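Thin, isoform D (Drosophila melanogaster, PDB 6XG7) probably transfers ubiquitin as a RING-finger ligase of the TRIM-NHL kind, this chain being its C-terminal NHL-repeat beta-propeller, a likely platform for binding other proteins. Local coordinates at residues 24-32 and 287-295; 274-285 and 296-307. One frame throughout, in Å; residues are numbered along the deposited sequence. Where two conformers were deposited one is given.

Contact 1 of 2, residues 24-32 and 287-295; sequences VYLRKRQQL and AIMSNGNIL
Ile288 and Tyr25 reach toward one another from opposite directions, and the CD1 methyl of Ile288 ends 4.0 Å from the OH of Tyr25. The hydroxyl itself bonds to Asp242, while Tyr246 and Phe248 meet the ring edge-to-face, so the tyrosine is also held by residues of the preceding NHL repeat. Strand 287-288 then gives way to a type I turn, Met289 to Gly292. Within it the side-chain OD1 of Asn291 accepts the N-H of Asn293 in an Asx turn, and its backbone O is joined to Lys28 through a water. Gly292 brings its carbonyl to the first segment: its O lies at the edge of the Tyr25 ring, 3.8 Å from CE1, and accepts a hydrogen bond from Lys28 NZ at 3.1 Å, with the ammonium above the carbonyl plane. Next, OD1 of Asn293 takes a 2.7 Å bond from the same water, whose oxygen accepts from Lys28 NZ, and the amide end of Asn293 receives CD1 of Leu32. Ile294 closes the series, its CD1 lying 3.9 Å from CG of Lys28. The lysine bends at chi2 (-66°), which lays its methylenes against this methyl and delivers NZ to the turn. With an alanine here the ammonium is gone, and the Gly292 carbonyl, the bridging water and the salt-bridged C-terminal carboxylate of Phe307 would probably lose their shared partner. One ammonium group thus ties carbonyl, water and carboxylate together, an example of a single buried charge fastening the N-terminal helix and the loop after it to the last repeat of the beta-propeller.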
loop_
_atom_site.group_PDB
_atom_site.type_symbol
_atom_site.label_atom_id
_atom_site.label_comp_id
_atom_site.label_asym_id
_atom_site.label_seq_id
_atom_site.Cartn_x
_atom_site.Cartn_y
_atom_site.Cartn_z
ATOM N N VAL A 24 -4.331 20.623 -7.885
ATOM C CA VAL A 24 -4.108 19.395 -8.644
ATOM C C VAL A 24 -5.033 18.283 -8.160
ATOM O O VAL A 24 -5.609 17.545 -8.968
ATOM C CB VAL A 24 -2.620 19.008 -8.551
ATOM C CG1 VAL A 24 -2.373 17.629 -9.098
ATOM C CG2 VAL A 24 -1.763 20.050 -9.275
ATOM N N TYR A 25 -5.211 18.159 -6.839
ATOM C CA TYR A 25 -6.048 17.088 -6.301
ATOM C C TYR A 25 -7.530 17.372 -6.529
ATOM O O TYR A 25 -8.298 16.452 -6.818
ATOM C CB TYR A 25 -5.743 16.835 -4.815
ATOM C CG TYR A 25 -4.294 16.421 -4.569
ATOM C CD1 TYR A 25 -3.585 15.661 -5.503
ATOM C CD2 TYR A 25 -3.623 16.801 -3.406
ATOM C CE1 TYR A 25 -2.255 15.297 -5.288
ATOM C CE2 TYR A 25 -2.302 16.442 -3.188
ATOM C CZ TYR A 25 -1.630 15.687 -4.126
ATOM O OH TYR A 25 -0.315 15.340 -3.914
ATOM N N LEU A 26 -7.958 18.637 -6.439
ATOM C CA LEU A 26 -9.367 18.939 -6.682
ATOM C C LEU A 26 -9.791 18.638 -8.117
ATOM O O LEU A 26 -10.980 18.386 -8.357
ATOM C CB LEU A 26 -9.672 20.381 -6.303
ATOM C CG LEU A 26 -9.726 20.622 -4.790
ATOM C CD1 LEU A 26 -9.750 22.110 -4.467
ATOM C CD2 LEU A 26 -10.930 19.931 -4.179
ATOM N N ARG A 27 -8.852 18.645 -9.066
ATOM C CA ARG A 27 -9.153 18.358 -10.460
ATOM C C ARG A 27 -9.276 16.871 -10.773
ATOM O O ARG A 27 -9.760 16.532 -11.861
ATOM C CB ARG A 27 -8.044 18.906 -11.365
ATOM C CG ARG A 27 -7.970 20.404 -11.500
ATOM C CD ARG A 27 -6.648 20.735 -12.146
ATOM N NE ARG A 27 -6.433 22.156 -12.368
ATOM C CZ ARG A 27 -5.260 22.664 -12.736
ATOM N NH1 ARG A 27 -4.217 21.857 -12.912
ATOM N NH2 ARG A 27 -5.129 23.966 -12.932
ATOM N N LYS A 28 -8.832 15.983 -9.886
ATOM C CA LYS A 28 -8.763 14.562 -10.217
ATOM C C LYS A 28 -10.130 13.978 -10.542
ATOM O O LYS A 28 -11.106 14.203 -9.820
ATOM C CB LYS A 28 -8.157 13.784 -9.050
ATOM C CG LYS A 28 -6.739 14.175 -8.686
ATOM C CD LYS A 28 -5.754 13.829 -9.793
ATOM C CE LYS A 28 -4.320 14.171 -9.376
ATOM N NZ LYS A 28 -3.398 14.224 -10.530
ATOM N N ARG A 29 -10.186 13.201 -11.628
ATOM C CA ARG A 29 -11.398 12.475 -11.999
ATOM C C ARG A 29 -11.123 11.576 -13.197
ATOM O O ARG A 29 -11.412 10.377 -13.166
ATOM C CB ARG A 29 -12.534 13.451 -12.331
ATOM C CG ARG A 29 -13.895 12.783 -12.591
ATOM C CD ARG A 29 -15.028 13.812 -12.660
ATOM N N GLN A 30 -10.567 12.150 -14.259
ATOM C CA GLN A 30 -10.355 11.441 -15.513
ATOM C C GLN A 30 -9.010 10.726 -15.475
ATOM O O GLN A 30 -7.984 11.349 -15.192
ATOM C CB GLN A 30 -10.375 12.467 -16.648
ATOM C CG GLN A 30 -9.754 12.014 -17.975
ATOM C CD GLN A 30 -10.609 11.001 -18.711
ATOM O OE1 GLN A 30 -10.353 9.790 -18.658
ATOM N NE2 GLN A 30 -11.623 11.492 -19.414
ATOM N N GLN A 31 -8.993 9.429 -15.776
ATOM C CA GLN A 31 -7.705 8.749 -15.785
ATOM C C GLN A 31 -6.841 9.257 -16.938
ATOM O O GLN A 31 -7.329 9.598 -18.024
ATOM C CB GLN A 31 -7.833 7.214 -15.753
ATOM C CG GLN A 31 -8.128 6.541 -17.059
ATOM C CD GLN A 31 -8.507 5.068 -16.905
ATOM O OE1 GLN A 31 -9.230 4.670 -15.982
ATOM N NE2 GLN A 31 -8.015 4.255 -17.813
ATOM N N LEU A 32 -5.546 9.346 -16.664
ATOM C CA LEU A 32 -4.570 9.701 -17.681
ATOM C C LEU A 32 -4.315 8.505 -18.574
ATOM O O LEU A 32 -4.379 8.614 -19.799
ATOM C CB LEU A 32 -3.266 10.114 -17.013
ATOM C CG LEU A 32 -3.246 11.399 -16.196
ATOM C CD1 LEU A 32 -1.920 11.495 -15.447
ATOM C CD2 LEU A 32 -3.430 12.603 -17.094
ATOM N N ALA A 287 -0.778 4.803 -4.604
ATOM C CA ALA A 287 0.503 5.483 -4.461
ATOM C C ALA A 287 0.423 6.837 -5.161
ATOM O O ALA A 287 -0.504 7.100 -5.928
ATOM C CB ALA A 287 1.656 4.624 -5.021
ATOM N N ILE A 288 1.401 7.698 -4.884
ATOM C CA ILE A 288 1.406 9.076 -5.375
ATOM C C ILE A 288 2.784 9.402 -5.953
ATOM O O ILE A 288 3.806 9.216 -5.284
ATOM C CB ILE A 288 0.963 10.061 -4.263
ATOM C CG1 ILE A 288 0.886 11.507 -4.741
ATOM C CG2 ILE A 288 1.835 9.974 -3.034
ATOM C CD1 ILE A 288 -0.227 11.766 -5.690
ATOM N N MET A 289 2.812 9.846 -7.212
ATOM C CA MET A 289 4.055 10.277 -7.844
ATOM C C MET A 289 4.421 11.679 -7.374
ATOM O O MET A 289 3.601 12.417 -6.828
ATOM C CB MET A 289 3.913 10.341 -9.367
ATOM C CG MET A 289 3.844 9.005 -10.103
ATOM S SD MET A 289 3.721 9.221 -11.894
ATOM C CE MET A 289 3.606 7.542 -12.462
ATOM N N SER A 290 5.665 12.068 -7.653
ATOM C CA SER A 290 6.162 13.366 -7.210
ATOM C C SER A 290 5.421 14.524 -7.856
ATOM O O SER A 290 5.463 15.637 -7.327
ATOM C CB SER A 290 7.659 13.486 -7.509
ATOM O OG SER A 290 7.897 13.546 -8.905
ATOM N N ASN A 291 4.766 14.307 -8.990
ATOM C CA ASN A 291 4.027 15.358 -9.681
ATOM C C ASN A 291 2.545 15.355 -9.330
ATOM O O ASN A 291 1.762 16.090 -9.949
ATOM C CB ASN A 291 4.197 15.201 -11.192
ATOM C CG ASN A 291 3.747 13.838 -11.683
ATOM O OD1 ASN A 291 3.021 13.118 -10.998
ATOM N ND2 ASN A 291 4.172 13.482 -12.881
ATOM N N GLY A 292 2.136 14.539 -8.367
ATOM C CA GLY A 292 0.752 14.491 -7.965
ATOM C C GLY A 292 -0.106 13.492 -8.711
ATOM O O GLY A 292 -1.301 13.412 -8.435
ATOM N N ASN A 293 0.461 12.707 -9.626
ATOM C CA ASN A 293 -0.314 11.652 -10.268
ATOM C C ASN A 293 -0.605 10.568 -9.236
ATOM O O ASN A 293 0.312 10.088 -8.556
ATOM C CB ASN A 293 0.456 11.068 -11.449
ATOM C CG ASN A 293 0.497 11.996 -12.651
ATOM O OD1 ASN A 293 -0.092 13.076 -12.659
ATOM N ND2 ASN A 293 1.219 11.579 -13.668
ATOM N N ILE A 294 -1.876 10.173 -9.133
ATOM C CA ILE A 294 -2.335 9.157 -8.197
ATOM C C ILE A 294 -2.428 7.842 -8.959
ATOM O O ILE A 294 -3.058 7.777 -10.022
ATOM C CB ILE A 294 -3.707 9.534 -7.618
ATOM C CG1 ILE A 294 -3.648 10.869 -6.890
ATOM C CG2 ILE A 294 -4.211 8.438 -6.676
ATOM C CD1 ILE A 294 -5.029 11.422 -6.580
ATOM N N LEU A 295 -1.809 6.797 -8.417
ATOM C CA LEU A 295 -1.801 5.463 -9.001
ATOM C C LEU A 295 -2.690 4.575 -8.145
ATOM O O LEU A 295 -2.571 4.587 -6.919
ATOM C CB LEU A 295 -0.395 4.847 -8.982
ATOM C CG LEU A 295 0.849 5.518 -9.505
ATOM C CD1 LEU A 295 1.075 6.821 -8.863
ATOM C CD2 LEU A 295 2.012 4.580 -9.234
HETATM O O HOH W 1 -0.756 15.282 -11.193
#

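Contact 2 of 2, residues 274-285 and 296-307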
loop_
_atom_site.group_PDB
_atom_site.type_symbol
_atom_site.label_atom_id
_atom_site.label_comp_id
_atom_site.label_asym_id
_atom_site.label_seq_id
_atom_site.Cartn_x
_atom_site.Cartn_y
_atom_site.Cartn_z
ATOM N N GLY A 274 -17.271 -0.026 -11.717
ATOM C CA GLY A 274 -17.338 -0.447 -13.102
ATOM C C GLY A 274 -15.982 -0.884 -13.612
ATOM O O GLY A 274 -14.990 -0.872 -12.898
ATOM N N SER A 275 -15.965 -1.256 -14.891
ATOM C CA SER A 275 -14.753 -1.684 -15.577
ATOM C C SER A 275 -14.337 -0.713 -16.676
ATOM O O SER A 275 -13.378 -0.987 -17.410
ATOM C CB SER A 275 -14.924 -3.096 -16.147
ATOM O OG SER A 275 -16.078 -3.180 -16.960
ATOM N N GLY A 276 -15.018 0.423 -16.792
ATOM C CA GLY A 276 -14.692 1.421 -17.784
ATOM C C GLY A 276 -13.660 2.405 -17.277
ATOM O O GLY A 276 -13.092 2.266 -16.190
ATOM N N ASP A 277 -13.423 3.422 -18.092
ATOM C CA ASP A 277 -12.461 4.450 -17.725
ATOM C C ASP A 277 -12.891 5.136 -16.437
ATOM O O ASP A 277 -14.054 5.507 -16.261
ATOM C CB ASP A 277 -12.314 5.479 -18.845
ATOM C CG ASP A 277 -11.184 5.147 -19.797
ATOM O OD1 ASP A 277 -10.657 4.015 -19.728
ATOM O OD2 ASP A 277 -10.825 6.028 -20.614
ATOM N N SER A 278 -11.943 5.258 -15.503
ATOM C CA SER A 278 -12.149 5.974 -14.245
ATOM C C SER A 278 -13.165 5.290 -13.332
ATOM O O SER A 278 -13.737 5.922 -12.428
ATOM C CB SER A 278 -12.515 7.442 -14.508
ATOM O OG SER A 278 -11.631 8.000 -15.473
ATOM N N GLU A 279 -13.399 4.005 -13.547
ATOM C CA GLU A 279 -14.245 3.195 -12.692
ATOM C C GLU A 279 -13.394 2.088 -12.081
ATOM O O GLU A 279 -12.320 1.753 -12.588
ATOM C CB GLU A 279 -15.404 2.592 -13.488
ATOM C CG GLU A 279 -16.248 3.628 -14.184
ATOM C CD GLU A 279 -17.346 3.027 -15.051
ATOM O OE1 GLU A 279 -18.413 3.663 -15.163
ATOM O OE2 GLU A 279 -17.148 1.932 -15.632
ATOM N N PHE A 280 -13.894 1.511 -10.993
ATOM C CA PHE A 280 -13.152 0.522 -10.229
ATOM C C PHE A 280 -14.072 -0.621 -9.818
ATOM O O PHE A 280 -15.269 -0.421 -9.614
ATOM C CB PHE A 280 -12.625 1.116 -8.924
ATOM C CG PHE A 280 -11.836 2.386 -9.087
ATOM C CD1 PHE A 280 -10.697 2.427 -9.871
ATOM C CD2 PHE A 280 -12.206 3.524 -8.405
ATOM C CE1 PHE A 280 -9.956 3.580 -9.983
ATOM C CE2 PHE A 280 -11.475 4.679 -8.520
ATOM C CZ PHE A 280 -10.342 4.705 -9.304
ATOM N N LYS A 281 -13.494 -1.812 -9.624
ATOM C CA LYS A 281 -14.264 -2.921 -9.059
ATOM C C LYS A 281 -13.694 -3.553 -7.799
ATOM O O LYS A 281 -14.453 -4.188 -7.055
ATOM C CB LYS A 281 -14.500 -4.027 -10.101
ATOM C CG LYS A 281 -15.597 -3.670 -11.086
ATOM C CD LYS A 281 -16.004 -4.825 -11.961
ATOM C CE LYS A 281 -17.133 -4.424 -12.880
ATOM N NZ LYS A 281 -17.574 -5.551 -13.732
ATOM N N GLY A 282 -12.401 -3.473 -7.565
ATOM C CA GLY A 282 -11.848 -4.027 -6.341
ATOM C C GLY A 282 -10.507 -3.410 -6.000
ATOM O O GLY A 282 -9.457 -3.972 -6.313
ATOM N N LEU A 283 -10.529 -2.250 -5.350
ATOM C CA LEU A 283 -9.309 -1.489 -5.120
ATOM C C LEU A 283 -8.397 -2.157 -4.102
ATOM O O LEU A 283 -8.851 -2.708 -3.090
ATOM C CB LEU A 283 -9.668 -0.109 -4.586
ATOM C CG LEU A 283 -10.370 0.822 -5.571
ATOM C CD1 LEU A 283 -10.745 2.146 -4.909
ATOM C CD2 LEU A 283 -9.509 1.051 -6.806
ATOM N N GLU A 284 -7.090 -2.053 -4.356
ATOM C CA GLU A 284 -6.058 -2.518 -3.442
ATOM C C GLU A 284 -5.116 -1.357 -3.139
ATOM O O GLU A 284 -5.522 -0.393 -2.490
ATOM C CB GLU A 284 -5.361 -3.739 -4.045
ATOM C CG GLU A 284 -6.226 -4.988 -4.049
ATOM C CD GLU A 284 -6.296 -5.679 -2.692
ATOM O OE1 GLU A 284 -5.692 -5.207 -1.704
ATOM O OE2 GLU A 284 -6.967 -6.730 -2.610
ATOM N N GLY A 285 -3.873 -1.424 -3.605
ATOM C CA GLY A 285 -2.900 -0.405 -3.276
ATOM C C GLY A 285 -3.148 0.925 -3.972
ATOM O O GLY A 285 -3.814 1.026 -5.010
ATOM N N VAL A 296 -3.506 3.754 -8.792
ATOM C CA VAL A 296 -4.529 2.950 -8.126
ATOM C C VAL A 296 -4.496 1.533 -8.698
ATOM O O VAL A 296 -4.548 1.356 -9.917
ATOM C CB VAL A 296 -5.907 3.620 -8.371
ATOM C CG1 VAL A 296 -7.026 2.878 -7.718
ATOM C CG2 VAL A 296 -5.901 5.105 -7.908
ATOM N N CYS A 297 -4.386 0.563 -7.843
ATOM C CA CYS A 297 -4.522 -0.841 -8.289
ATOM C C CYS A 297 -5.998 -1.370 -8.152
ATOM O O CYS A 297 -6.765 -1.280 -7.103
ATOM C CB CYS A 297 -3.697 -1.668 -7.344
ATOM S SG CYS A 297 -3.889 -3.361 -7.866
ATOM N N ASP A 298 -6.578 -1.701 -9.313
ATOM C CA ASP A 298 -7.969 -2.151 -9.449
ATOM C C ASP A 298 -7.886 -3.664 -9.649
ATOM O O ASP A 298 -7.826 -4.156 -10.770
ATOM C CB ASP A 298 -8.587 -1.381 -10.675
ATOM C CG ASP A 298 -10.078 -1.614 -10.859
ATOM O OD1 ASP A 298 -10.737 -2.152 -9.959
ATOM O OD2 ASP A 298 -10.572 -1.229 -11.941
ATOM N N ARG A 299 -7.805 -4.399 -8.528
ATOM C CA ARG A 299 -7.456 -5.819 -8.566
ATOM C C ARG A 299 -8.420 -6.624 -9.434
ATOM O O ARG A 299 -8.003 -7.497 -10.188
ATOM C CB ARG A 299 -7.456 -6.388 -7.143
ATOM C CG ARG A 299 -7.030 -7.860 -7.019
ATOM C CD ARG A 299 -7.608 -8.532 -5.750
ATOM N NE ARG A 299 -9.072 -8.564 -5.821
ATOM C CZ ARG A 299 -9.903 -7.790 -5.115
ATOM N NH1 ARG A 299 -9.450 -6.937 -4.209
ATOM N NH2 ARG A 299 -11.211 -7.880 -5.314
ATOM N N GLU A 300 -9.716 -6.371 -9.299
ATOM C CA GLU A 300 -10.733 -7.157 -9.990
ATOM C C GLU A 300 -10.708 -6.938 -11.505
ATOM O O GLU A 300 -11.109 -7.826 -12.270
ATOM C CB GLU A 300 -12.078 -6.786 -9.369
ATOM C CG GLU A 300 -13.150 -7.822 -9.383
ATOM C CD GLU A 300 -12.784 -9.125 -8.678
ATOM O OE1 GLU A 300 -13.075 -10.167 -9.274
ATOM O OE2 GLU A 300 -12.240 -9.122 -7.545
ATOM N N ASN A 301 -10.236 -5.781 -11.963
ATOM C CA ASN A 301 -10.041 -5.510 -13.380
ATOM C C ASN A 301 -8.595 -5.713 -13.824
ATOM O O ASN A 301 -8.251 -5.400 -14.969
ATOM C CB ASN A 301 -10.492 -4.087 -13.702
ATOM C CG ASN A 301 -11.986 -3.925 -13.611
ATOM O OD1 ASN A 301 -12.738 -4.741 -14.151
ATOM N ND2 ASN A 301 -12.435 -2.882 -12.912
ATOM N N HIS A 302 -7.744 -6.232 -12.941
ATOM C CA HIS A 302 -6.375 -6.617 -13.278
ATOM C C HIS A 302 -5.599 -5.458 -13.881
ATOM O O HIS A 302 -4.850 -5.630 -14.845
ATOM C CB HIS A 302 -6.358 -7.813 -14.225
ATOM C CG HIS A 302 -7.112 -8.986 -13.711
ATOM N ND1 HIS A 302 -6.597 -9.847 -12.771
ATOM C CD2 HIS A 302 -8.349 -9.442 -14.010
ATOM C CE1 HIS A 302 -7.486 -10.792 -12.517
ATOM N NE2 HIS A 302 -8.558 -10.567 -13.257
ATOM N N ARG A 303 -5.769 -4.263 -13.317
ATOM C CA ARG A 303 -5.162 -3.096 -13.939
ATOM C C ARG A 303 -4.729 -2.091 -12.884
ATOM O O ARG A 303 -5.168 -2.124 -11.733
ATOM C CB ARG A 303 -6.101 -2.414 -14.943
ATOM C CG ARG A 303 -7.341 -1.798 -14.294
ATOM C CD ARG A 303 -8.252 -1.131 -15.334
ATOM N NE ARG A 303 -9.512 -0.730 -14.719
ATOM C CZ ARG A 303 -10.511 -0.144 -15.382
ATOM N NH1 ARG A 303 -10.373 0.157 -16.664
ATOM N NH2 ARG A 303 -11.640 0.151 -14.775
ATOM N N VAL A 304 -3.846 -1.198 -13.316
ATOM C CA VAL A 304 -3.443 -0.014 -12.580
ATOM C C VAL A 304 -3.901 1.179 -13.402
ATOM O O VAL A 304 -3.681 1.220 -14.616
ATOM C CB VAL A 304 -1.919 0.025 -12.369
ATOM C CG1 VAL A 304 -1.513 1.388 -11.811
ATOM C CG2 VAL A 304 -1.495 -1.124 -11.443
ATOM N N GLN A 305 -4.562 2.126 -12.748
ATOM C CA GLN A 305 -5.011 3.358 -13.380
ATOM C C GLN A 305 -4.281 4.531 -12.747
ATOM O O GLN A 305 -4.031 4.537 -11.539
ATOM C CB GLN A 305 -6.514 3.532 -13.206
ATOM C CG GLN A 305 -7.310 2.451 -13.916
ATOM C CD GLN A 305 -8.595 2.122 -13.208
ATOM O OE1 GLN A 305 -8.597 1.362 -12.245
ATOM N NE2 GLN A 305 -9.703 2.692 -13.676
ATOM N N VAL A 306 -3.937 5.518 -13.574
ATOM C CA VAL A 306 -3.166 6.683 -13.164
ATOM C C VAL A 306 -4.012 7.921 -13.425
ATOM O O VAL A 306 -4.550 8.079 -14.526
ATOM C CB VAL A 306 -1.831 6.751 -13.928
ATOM C CG1 VAL A 306 -0.964 7.901 -13.418
ATOM C CG2 VAL A 306 -1.096 5.406 -13.792
ATOM N N PHE A 307 -4.108 8.802 -12.420
ATOM C CA PHE A 307 -4.990 9.968 -12.463
ATOM C C PHE A 307 -4.287 11.275 -12.185
ATOM O O PHE A 307 -4.674 12.300 -12.752
ATOM C CB PHE A 307 -6.082 9.849 -11.398
ATOM C CG PHE A 307 -7.008 8.704 -11.600
ATOM C CD1 PHE A 307 -6.696 7.443 -11.116
ATOM C CD2 PHE A 307 -8.195 8.880 -12.293
ATOM C CE1 PHE A 307 -7.561 6.373 -11.320
ATOM C CE2 PHE A 307 -9.058 7.817 -12.492
ATOM C CZ PHE A 307 -8.743 6.567 -12.004
ATOM O OXT PHE A 307 -3.377 11.350 -11.358
HETATM O O HOH W 2 -10.981 1.558 -19.199
HETATM O O HOH W 3 -10.796 -4.895 -2.947
#
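Asp298 turns its carboxylate onto the backbone of Lys281 and Gly282, and OD1 takes both N-H groups: that of Lys281 on the syn side at 2.8 Å, that of Gly282 nearly along the C-O direction. With CG anti to the backbone N (chi1 -173°), the carboxylate swings out to the chain opposite and presents OD1 to those two N-H groups. OD2 is gripped in turn by Asn301 ND2, which comes from above the carboxylate plane at 2.7 Å, and by Arg303 NE on the anti side. Four bonds, two on each oxygen, thus fix the carboxylate in rotation. The arginine runs on, extended, so that NH2 bonds to Gly276 O at 2.9 Å, while Gln305 NE2 binds Glu279 O in a nearly straight bond (167°). This Asp-x-x-Asn-His-Arg-x-Gln pattern recurs, with small changes, through the NHL repeats; here the latching polar residues brace the turn-rich segment 274-282. Beneath them lies a compact apolar layer. Leu283 CD2 rests over one face of the Phe280 ring, offset toward its rim, and is pressed unusually close, 3.2 Å, to CG1 of Val296, and CZ of Phe280 meets CZ of Phe307 at 3.6 Å. Looser ground lies toward solvent: Lys281 and Glu300 touch by their CB atoms, and Ser275 brushes Asn301. A salt-bridge network runs from exposed Glu300 through Arg299 inward to buried Glu284, NH1 of Arg299 reaching Glu284 OE2 at 3.0 Å with carboxylate and guanidinium planes 80° apart; Glu284 is also hydrogen-bonded to Tyr191 and forms salt bridges with Arg49 and Arg237. Strands 283-285 and 296-298 pair antiparallel, strand 303-306 extends the sheet, and N-terminal strand 33-36 completes it on the outside, while Ile257 of strand 256-260 packs on Phe280, Leu283 and Val296.

How the contacts relate
Both contacts draw on strands 279-288 and 294-298, and their centres lie about 14 Å apart. They meet directly: Leu32 N approaches Val306 O at 2.7 Å, and Ile294 O approaches Phe307 N at 2.8 Å, both probable hydrogen bonds. The first marks the start of the pairing of strand 33-36 with strand 303-306, the closure by which many beta-propellers complete a blade with strands from both chain ends. Contact 1 therefore fastens the segment leading into that strand, whereas contact 2 lies within the blade that receives it. Beside contact 1, a tetraethylene glycol molecule, probably from crystallisation, lies about 6 Å from the Ile288 side chain.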